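Local coordinates for secretion activator protein, hypothetical (Brucella abortus bv. 1 str. 9-941, PDB 7DNP) that probably cleaves the glycan strands of peptidoglycan as a muramidase (autolysin) of the type IV secretion system, at residues K58-A61 with T62-R66; R129-N132 with E133-A137; L139-L142 with K143-T147. All blocks are in the same frame, centred on the assembly; numbering follows the deposited sequence.

Interaction 1: K58-A61 with T62-R66; sequences KTKA and TDIYR
Ala61 O, one turn back, meets the Tyr65 ring at an oblique angle, 3.3 Å from Tyr65 CD2. The other flat group, the guanidinium of Arg66, receives Asp63 OD1 at its edge, close to its plane. Arg66 NH1 donates to Asp63 OD1 over 2.8 Å in a salt bridge that uses the anti lone pair of that oxygen. Asp63 in turn lies side by side with Thr59, the two side chains pointing the same way. All this belongs to the first turns of helix 58-70 in the lysozyme-like glycosyl hydrolase 108 part of the chain, where Phe14 of helix 5-17 touches Ala61 and Thr62, and Trp43 of helix 37-44 touches Lys60, Asp63 and Ile64. Tyr65 belongs to the pocket of the bound muropeptide, and its hydroxyl is hydrogen-bonded to Met33 O. On the Thr62 side, Lys58 O is gripped twice, by Thr62 N at 2.8 Å and by Thr62 OG1 at 2.7 Å, from opposite faces of its plane. The hydroxyl gets there because it stands beside its own backbone N (chi1 -56°). The side chains of Lys60 and Ile64 cross, with Lys60 CG 4.1 Å from Ile64 CD1, while Lys60 NZ forms a salt bridge with Glu44.

Interaction 2: R129-N132 with E133-A137; sequences RIIN and ELCDA
Arg129 and Glu133 come together through two different first torsions: Arg129 sends CG away from its own nitrogen (chi1 170°), toward the next turn, whereas Glu133 holds CG beside its nitrogen (chi1 -78°), back toward Arg129. The two chains then run side by side and point the same way. What touches first is not charge on charge but the carboxylate against the aliphatic part of the arginine, with Glu133 OE2 3.2 Å from Arg129 CG. Beyond that, Arg129 bends at its third torsion and brings NE within 3.7 Å of Glu133 OE2, a long salt bridge. The guanidinium and carboxylate planes stand 88° apart, so the two groups do not form a flat, two-pronged pair, and the link is probably mainly electrostatic.

Underneath, the backbone keeps regular helical bonds, including Glu133 N to Arg129 O at 2.9 Å and Leu134 N to Ile130 O at 2.8 Å. On the buried side Cys135 comes up to Ile131, its SG 4.4 Å from Ile131 CG2 in a loose apolar touch. Ile130 and Leu134 both pack against helices 82-93 and 95-106, while Ile131 reaches Val82 and, on helix 148-170, Ala166 and Leu167. Asn132 and Asp136, also one turn apart, share an outside partner: Arg163 of helix 148-170 donates to Asn132 OD1 and makes a salt bridge with Asp136 OD1, tying the two helices together.

An i to i+4 charged pair on the outer face, with aliphatic residues turned inward, is the pattern of an amphipathic helix: helix 127-142, in the predicted peptidoglycan domain range, turns its apolar side to helices 82-93, 95-106 and 148-170.

Interaction 3: L139-L142 with K143-T147; sequences LAWL and KGLGT. With H9U ((2R)-2-[[(2S)-2-[[(2R)-2-[(2R,3S,4R,5R,6S)-5-acetamido-3-[(2S,3R,4R,5S,6R)-3-acetamido-6-(hydroxymethyl)-4,5-bis(oxidanyl)oxan-2-yl]oxy-2-(hydroxymethyl)-6-oxidanyl-oxan-4-yl]oxypropanoyl]amino]propanoyl]amino]pentanedioic acid), chain B.
Lys143, Leu145 and Leu142 carry this contact, in which the chain leaves helix 127-142. Lys143 runs back over the last turn as an extended chain, its CG 3.3 Å from Leu139 O, the same oxygen that accepts the backbone N of Lys143 at 3.1 Å. Phe148, at the start of helix 148-170, also touches this lysine. Leu145 also turns back toward the helix, its CG beside its own backbone N (chi1 -56°). The side chains of Leu145 and Leu142 cross, Leu145 CD1 lying 4.0 Å from Leu142 CD2, and the same methyl meets Trp141 CH2 at 4.1 Å. Seen from the indole, the leucine methyls lie over one face, with CD2 offset toward the rim.

The chain turns here through a type I beta turn from Leu142 to Leu145. Leu145 N donates to Leu142 O at 3.1 Å from above the carbonyl plane, and Gly144 N approaches Trp141 O in a similar way. Trp141, Leu142 and Leu145 belong to the pocket of the bound muropeptide and line its peptide arm. The alanine carbonyl O13 of H9U sits at the edge of the indole, in its plane, 3.5 Å from Trp141 CH2.

Leu142 CD2 packs on the alanine methyl C44 of H9U at 3.7 Å. Farther along, Leu145 CD2 lies 3.6 Å from O16 of H9U, an oxygen of the glutamate side-chain carboxylate. Trp155 of helix 148-170, whose NE1 is hydrogen-bonded to the ligand, also touches Leu142, while Phe89 and Ser93 of helix 82-93 touch Trp141.

How the interactions relate
Along the chain the three contacts come in numerical order. Interaction 1 sits on helix 58-70 within the glycosyl hydrolase 108 range, on the opposite side of the chain's centre from the other two; its centre is about 27 Å from that of interaction 2 and about 28 Å from that of interaction 3. Interactions 2 and 3 share helix 127-142 in the predicted peptidoglycan domain, with centres about 16 Å apart, the first lying along the helix and the second at its C-terminal end. The bound muropeptide spans the gap between the two parts: Tyr65 of interaction 1 and Trp141, Leu142 and Leu145 of interaction 3 all line its pocket, consistent with a shared role in binding peptidoglycan.

Interaction 1: K58-A61 with T62-R66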
loop_
_atom_site.group_PDB
_atom_site.type_symbol
_atom_site.label_atom_id
_atom_site.label_comp_id
_atom_site.label_asym_id
_atom_site.label_seq_id
_atom_site.Cartn_x
_atom_site.Cartn_y
_atom_site.Cartn_z
ATOM N N LYS A 58 -0.991 -18.101 -4.059
ATOM C CA LYS A 58 -0.396 -17.210 -3.069
ATOM C C LYS A 58 1.048 -16.866 -3.420
ATOM O O LYS A 58 1.500 -15.753 -3.139
ATOM C CB LYS A 58 -0.478 -17.838 -1.676
ATOM C CG LYS A 58 -0.071 -16.905 -0.544
ATOM C CD LYS A 58 -0.346 -17.525 0.826
ATOM C CE LYS A 58 -0.086 -16.523 1.943
ATOM N NZ LYS A 58 -0.119 -17.156 3.295
ATOM N N THR A 59 1.778 -17.795 -4.043
ATOM C CA THR A 59 3.145 -17.502 -4.459
ATOM C C THR A 59 3.181 -16.361 -5.466
ATOM O O THR A 59 3.995 -15.438 -5.347
ATOM C CB THR A 59 3.805 -18.750 -5.048
ATOM O OG1 THR A 59 4.007 -19.714 -4.014
ATOM C CG2 THR A 59 5.160 -18.399 -5.670
ATOM N N LYS A 60 2.304 -16.403 -6.474
ATOM C CA LYS A 60 2.295 -15.323 -7.454
ATOM C C LYS A 60 1.808 -14.022 -6.829
ATOM O O LYS A 60 2.347 -12.950 -7.125
ATOM C CB LYS A 60 1.439 -15.691 -8.665
ATOM C CG LYS A 60 1.568 -14.680 -9.806
ATOM C CD LYS A 60 0.706 -15.043 -11.000
ATOM C CE LYS A 60 1.413 -16.013 -11.925
ATOM N NZ LYS A 60 0.650 -16.171 -13.194
ATOM N N ALA A 61 0.789 -14.092 -5.966
ATOM C CA ALA A 61 0.348 -12.896 -5.252
ATOM C C ALA A 61 1.488 -12.289 -4.446
ATOM O O ALA A 61 1.657 -11.064 -4.418
ATOM C CB ALA A 61 -0.834 -13.227 -4.340
ATOM N N THR A 62 2.296 -13.134 -3.802
ATOM C CA THR A 62 3.426 -12.628 -3.029
ATOM C C THR A 62 4.465 -11.970 -3.930
ATOM O O THR A 62 5.012 -10.917 -3.584
ATOM C CB THR A 62 4.051 -13.756 -2.205
ATOM O OG1 THR A 62 3.046 -14.351 -1.373
ATOM C CG2 THR A 62 5.169 -13.223 -1.320
ATOM N N ASP A 63 4.751 -12.564 -5.092
ATOM C CA ASP A 63 5.688 -11.927 -6.015
ATOM C C ASP A 63 5.154 -10.585 -6.495
ATOM O O ASP A 63 5.915 -9.625 -6.661
ATOM C CB ASP A 63 5.968 -12.832 -7.215
ATOM C CG ASP A 63 6.633 -14.139 -6.830
ATOM O OD1 ASP A 63 7.375 -14.175 -5.827
ATOM O OD2 ASP A 63 6.412 -15.137 -7.546
ATOM N N ILE A 64 3.843 -10.502 -6.729
ATOM C CA ILE A 64 3.241 -9.254 -7.179
ATOM C C ILE A 64 3.350 -8.186 -6.102
ATOM O O ILE A 64 3.715 -7.040 -6.383
ATOM C CB ILE A 64 1.777 -9.487 -7.591
ATOM C CG1 ILE A 64 1.720 -10.307 -8.888
ATOM C CG2 ILE A 64 1.047 -8.156 -7.725
ATOM C CD1 ILE A 64 0.346 -10.861 -9.195
ATOM N N TYR A 65 3.030 -8.542 -4.856
ATOM C CA TYR A 65 3.150 -7.589 -3.760
ATOM C C TYR A 65 4.602 -7.167 -3.549
ATOM O O TYR A 65 4.874 -5.998 -3.252
ATOM C CB TYR A 65 2.571 -8.188 -2.477
ATOM C CG TYR A 65 1.059 -8.089 -2.381
ATOM C CD1 TYR A 65 0.404 -6.881 -2.586
ATOM C CD2 TYR A 65 0.291 -9.209 -2.092
ATOM C CE1 TYR A 65 -0.975 -6.791 -2.499
ATOM C CE2 TYR A 65 -1.089 -9.130 -2.005
ATOM C CZ TYR A 65 -1.715 -7.923 -2.207
ATOM O OH TYR A 65 -3.088 -7.854 -2.118
ATOM N N ARG A 66 5.545 -8.103 -3.696
ATOM C CA ARG A 66 6.956 -7.777 -3.480
ATOM C C ARG A 66 7.488 -6.861 -4.579
ATOM O O ARG A 66 8.061 -5.803 -4.296
ATOM C CB ARG A 66 7.788 -9.061 -3.398
ATOM C CG ARG A 66 9.208 -8.877 -2.828
ATOM C CD ARG A 66 10.077 -10.127 -3.030
ATOM N NE ARG A 66 10.168 -10.490 -4.444
ATOM C CZ ARG A 66 9.581 -11.554 -4.985
ATOM N NH1 ARG A 66 8.866 -12.380 -4.231
ATOM N NH2 ARG A 66 9.708 -11.791 -6.284
#

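Interaction 2: R129-N132 with E133-A137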
loop_
_atom_site.group_PDB
_atom_site.type_symbol
_atom_site.label_atom_id
_atom_site.label_comp_id
_atom_site.label_asym_id
_atom_site.label_seq_id
_atom_site.Cartn_x
_atom_site.Cartn_y
_atom_site.Cartn_z
ATOM N N ARG A 129 6.345 10.958 12.833
ATOM C CA ARG A 129 5.710 12.134 12.250
ATOM C C ARG A 129 5.339 11.891 10.792
ATOM O O ARG A 129 4.235 12.243 10.357
ATOM C CB ARG A 129 6.630 13.349 12.379
ATOM C CG ARG A 129 6.161 14.558 11.581
ATOM C CD ARG A 129 6.999 15.789 11.890
ATOM N NE ARG A 129 6.388 16.618 12.925
ATOM C CZ ARG A 129 6.632 16.491 14.227
ATOM N NH1 ARG A 129 7.483 15.568 14.661
ATOM N NH2 ARG A 129 6.029 17.291 15.095
ATOM N N ILE A 130 6.252 11.294 10.018
ATOM C CA ILE A 130 5.937 10.935 8.637
ATOM C C ILE A 130 4.734 10.004 8.590
ATOM O O ILE A 130 3.816 10.189 7.779
ATOM C CB ILE A 130 7.163 10.300 7.955
ATOM C CG1 ILE A 130 8.302 11.314 7.848
ATOM C CG2 ILE A 130 6.786 9.753 6.579
ATOM C CD1 ILE A 130 9.493 10.805 7.063
ATOM N N ILE A 131 4.713 8.998 9.470
ATOM C CA ILE A 131 3.623 8.025 9.478
ATOM C C ILE A 131 2.289 8.716 9.734
ATOM O O ILE A 131 1.299 8.469 9.034
ATOM C CB ILE A 131 3.889 6.925 10.520
ATOM C CG1 ILE A 131 5.073 6.053 10.092
ATOM C CG2 ILE A 131 2.631 6.080 10.728
ATOM C CD1 ILE A 131 5.633 5.198 11.214
ATOM N N ASN A 132 2.244 9.590 10.747
ATOM C CA ASN A 132 0.987 10.253 11.086
ATOM C C ASN A 132 0.545 11.194 9.978
ATOM O O ASN A 132 -0.642 11.232 9.626
ATOM C CB ASN A 132 1.119 11.007 12.410
ATOM C CG ASN A 132 1.010 10.091 13.612
ATOM O OD1 ASN A 132 0.076 9.300 13.717
ATOM N ND2 ASN A 132 1.976 10.181 14.519
ATOM N N GLU A 133 1.482 11.957 9.409
ATOM C CA GLU A 133 1.106 12.923 8.381
ATOM C C GLU A 133 0.705 12.238 7.081
ATOM O O GLU A 133 -0.180 12.732 6.374
ATOM C CB GLU A 133 2.248 13.907 8.141
ATOM C CG GLU A 133 2.331 14.973 9.218
ATOM C CD GLU A 133 3.504 15.901 9.037
ATOM O OE1 GLU A 133 3.915 16.123 7.880
ATOM O OE2 GLU A 133 4.009 16.416 10.057
ATOM N N LEU A 134 1.335 11.104 6.752
ATOM C CA LEU A 134 0.949 10.373 5.548
ATOM C C LEU A 134 -0.434 9.749 5.701
ATOM O O LEU A 134 -1.245 9.788 4.768
ATOM C CB LEU A 134 1.988 9.299 5.222
ATOM C CG LEU A 134 1.690 8.406 4.011
ATOM C CD1 LEU A 134 1.675 9.212 2.712
ATOM C CD2 LEU A 134 2.691 7.262 3.925
ATOM N N CYS A 135 -0.726 9.172 6.869
ATOM C CA CYS A 135 -2.046 8.587 7.075
ATOM C C CYS A 135 -3.134 9.662 7.092
ATOM O O CYS A 135 -4.244 9.433 6.595
ATOM C CB CYS A 135 -2.054 7.758 8.358
ATOM S SG CYS A 135 -1.043 6.238 8.237
ATOM N N ASP A 136 -2.833 10.844 7.643
ATOM C CA ASP A 136 -3.780 11.957 7.580
ATOM C C ASP A 136 -3.998 12.400 6.141
ATOM O O ASP A 136 -5.135 12.608 5.703
ATOM C CB ASP A 136 -3.281 13.144 8.412
ATOM C CG ASP A 136 -3.370 12.912 9.909
ATOM O OD1 ASP A 136 -4.008 11.933 10.359
ATOM O OD2 ASP A 136 -2.780 13.731 10.642
ATOM N N ALA A 137 -2.903 12.588 5.398
ATOM C CA ALA A 137 -3.007 12.992 3.998
ATOM C C ALA A 137 -3.747 11.951 3.169
ATOM O O ALA A 137 -4.428 12.298 2.196
ATOM C CB ALA A 137 -1.610 13.236 3.425
#

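Interaction 3: L139-L142 with K143-T147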
loop_
_atom_site.group_PDB
_atom_site.type_symbol
_atom_site.label_atom_id
_atom_site.label_comp_id
_atom_site.label_asym_id
_atom_site.label_seq_id
_atom_site.Cartn_x
_atom_site.Cartn_y
_atom_site.Cartn_z
ATOM N N LEU A 139 -6.252 9.995 4.342
ATOM C CA LEU A 139 -7.662 10.182 4.673
ATOM C C LEU A 139 -8.242 11.395 3.960
ATOM O O LEU A 139 -9.357 11.341 3.429
ATOM C CB LEU A 139 -7.830 10.330 6.186
ATOM C CG LEU A 139 -7.907 9.037 6.996
ATOM C CD1 LEU A 139 -7.678 9.318 8.477
ATOM C CD2 LEU A 139 -9.252 8.363 6.772
ATOM N N ALA A 140 -7.499 12.503 3.946
ATOM C CA ALA A 140 -7.970 13.704 3.267
ATOM C C ALA A 140 -8.136 13.463 1.770
ATOM O O ALA A 140 -9.069 13.986 1.148
ATOM C CB ALA A 140 -7.000 14.863 3.520
ATOM N N TRP A 141 -7.244 12.667 1.176
ATOM C CA TRP A 141 -7.353 12.395 -0.254
ATOM C C TRP A 141 -8.522 11.461 -0.554
ATOM O O TRP A 141 -9.234 11.653 -1.546
ATOM C CB TRP A 141 -6.041 11.814 -0.781
ATOM C CG TRP A 141 -6.106 11.414 -2.226
ATOM C CD1 TRP A 141 -6.032 12.240 -3.315
ATOM C CD2 TRP A 141 -6.263 10.086 -2.739
ATOM N NE1 TRP A 141 -6.134 11.505 -4.472
ATOM C CE2 TRP A 141 -6.274 10.181 -4.146
ATOM C CE3 TRP A 141 -6.392 8.827 -2.145
ATOM C CZ2 TRP A 141 -6.413 9.064 -4.968
ATOM C CZ3 TRP A 141 -6.528 7.717 -2.965
ATOM C CH2 TRP A 141 -6.537 7.845 -4.360
ATOM N N LEU A 142 -8.743 10.450 0.294
ATOM C CA LEU A 142 -9.848 9.526 0.062
ATOM C C LEU A 142 -11.199 10.226 0.144
ATOM O O LEU A 142 -12.135 9.851 -0.572
ATOM C CB LEU A 142 -9.788 8.372 1.064
ATOM C CG LEU A 142 -8.624 7.391 0.912
ATOM C CD1 LEU A 142 -8.502 6.499 2.141
ATOM C CD2 LEU A 142 -8.777 6.555 -0.351
ATOM N N LYS A 143 -11.317 11.248 1.001
ATOM C CA LYS A 143 -12.579 11.957 1.165
ATOM C C LYS A 143 -12.975 12.741 -0.081
ATOM O O LYS A 143 -14.145 13.115 -0.214
ATOM C CB LYS A 143 -12.501 12.894 2.370
ATOM C CG LYS A 143 -12.501 12.174 3.708
ATOM C CD LYS A 143 -12.220 13.135 4.855
ATOM C CE LYS A 143 -12.065 12.390 6.169
ATOM N NZ LYS A 143 -11.603 13.290 7.259
ATOM N N GLY A 144 -12.040 12.989 -0.994
ATOM C CA GLY A 144 -12.361 13.619 -2.257
ATOM C C GLY A 144 -12.872 12.696 -3.339
ATOM O O GLY A 144 -13.291 13.174 -4.397
ATOM N N LEU A 145 -12.857 11.386 -3.111
ATOM C CA LEU A 145 -13.339 10.443 -4.109
ATOM C C LEU A 145 -14.847 10.254 -3.998
ATOM O O LEU A 145 -15.421 10.274 -2.904
ATOM C CB LEU A 145 -12.647 9.090 -3.951
ATOM C CG LEU A 145 -11.118 9.082 -4.008
ATOM C CD1 LEU A 145 -10.588 7.688 -3.687
ATOM C CD2 LEU A 145 -10.619 9.556 -5.361
ATOM N N GLY A 146 -15.488 10.057 -5.153
ATOM C CA GLY A 146 -16.912 9.769 -5.152
ATOM C C GLY A 146 -17.252 8.508 -4.384
ATOM O O GLY A 146 -18.315 8.419 -3.764
ATOM N N THR A 147 -16.345 7.530 -4.387
ATOM C CA THR A 147 -16.585 6.261 -3.715
ATOM C C THR A 147 -16.521 6.365 -2.199
ATOM O O THR A 147 -16.855 5.389 -1.519
ATOM C CB THR A 147 -15.569 5.220 -4.183
ATOM O OG1 THR A 147 -14.273 5.827 -4.252
ATOM C CG2 THR A 147 -15.948 4.672 -5.548
HETATM C C22 H9U B . -7.798 -2.240 -4.298
HETATM C C24 H9U B . -9.953 -1.820 -3.211
HETATM C C26 H9U B . -7.708 -3.573 -3.529
HETATM C C28 H9U B . -9.905 -3.207 -2.551
HETATM C C23 H9U B . -9.198 -1.791 -4.482
HETATM C C25 H9U B . -6.210 -1.455 -5.865
HETATM C C27 H9U B . -5.009 -2.086 -6.612
HETATM C C29 H9U B . -4.049 -1.046 -7.045
HETATM C C30 H9U B . -4.698 0.036 -7.810
HETATM C C31 H9U B . -5.819 0.663 -6.968
HETATM C C32 H9U B . -10.200 0.108 -5.737
HETATM C C33 H9U B . -6.297 -3.826 -3.097
HETATM C C34 H9U B . -6.460 1.807 -7.694
HETATM C C35 H9U B . -11.979 -0.439 -2.565
HETATM C C36 H9U B . -10.318 1.572 -5.329
HETATM C C37 H9U B . -3.994 -4.413 -5.960
HETATM C C38 H9U B . -9.953 -0.015 -7.232
HETATM C C39 H9U B . -9.424 3.505 -3.968
HETATM C C40 H9U B . -13.450 -0.070 -2.728
HETATM C C41 H9U B . -3.244 -5.209 -4.894
HETATM C C42 H9U B . -8.664 4.309 -5.016
HETATM C C43 H9U B . -8.707 5.534 -7.249
HETATM C C44 H9U B . -8.755 3.687 -2.619
HETATM C C45 H9U B . -8.315 4.588 -8.375
HETATM C C46 H9U B . -9.652 6.581 -7.820
HETATM C C47 H9U B . -8.882 7.781 -8.369
HETATM C C48 H9U B . -9.827 8.856 -8.897
HETATM N N18 H9U B . -11.396 -1.471 -3.388
HETATM N N19 H9U B . -4.288 -3.013 -5.682
HETATM N N20 H9U B . -9.342 2.113 -4.375
HETATM N N21 H9U B . -9.385 4.773 -6.207
HETATM O O01 H9U B . -7.183 -2.403 -5.597
HETATM O O02 H9U B . -8.523 -3.615 -2.310
HETATM O O03 H9U B . -6.815 -0.361 -6.642
HETATM O O04 H9U B . -9.110 -0.401 -4.998
HETATM O O05 H9U B . -10.491 -4.127 -3.381
HETATM O O06 H9U B . -2.967 -1.646 -7.856
HETATM O O07 H9U B . -3.731 1.052 -8.137
HETATM O O08 H9U B . -6.317 -4.983 -2.303
HETATM O O09 H9U B . -7.023 1.342 -8.889
HETATM O O10 H9U B . -11.317 0.127 -1.759
HETATM O O11 H9U B . -11.180 2.257 -5.763
HETATM O O12 H9U B . -4.312 -4.939 -6.980
HETATM O O13 H9U B . -7.508 4.532 -4.858
HETATM O O14 H9U B . -7.245 4.786 -9.013
HETATM O O15 H9U B . -9.061 3.615 -8.666
HETATM O O16 H9U B . -11.073 8.683 -8.820
HETATM O O17 H9U B . -9.355 9.908 -9.409
#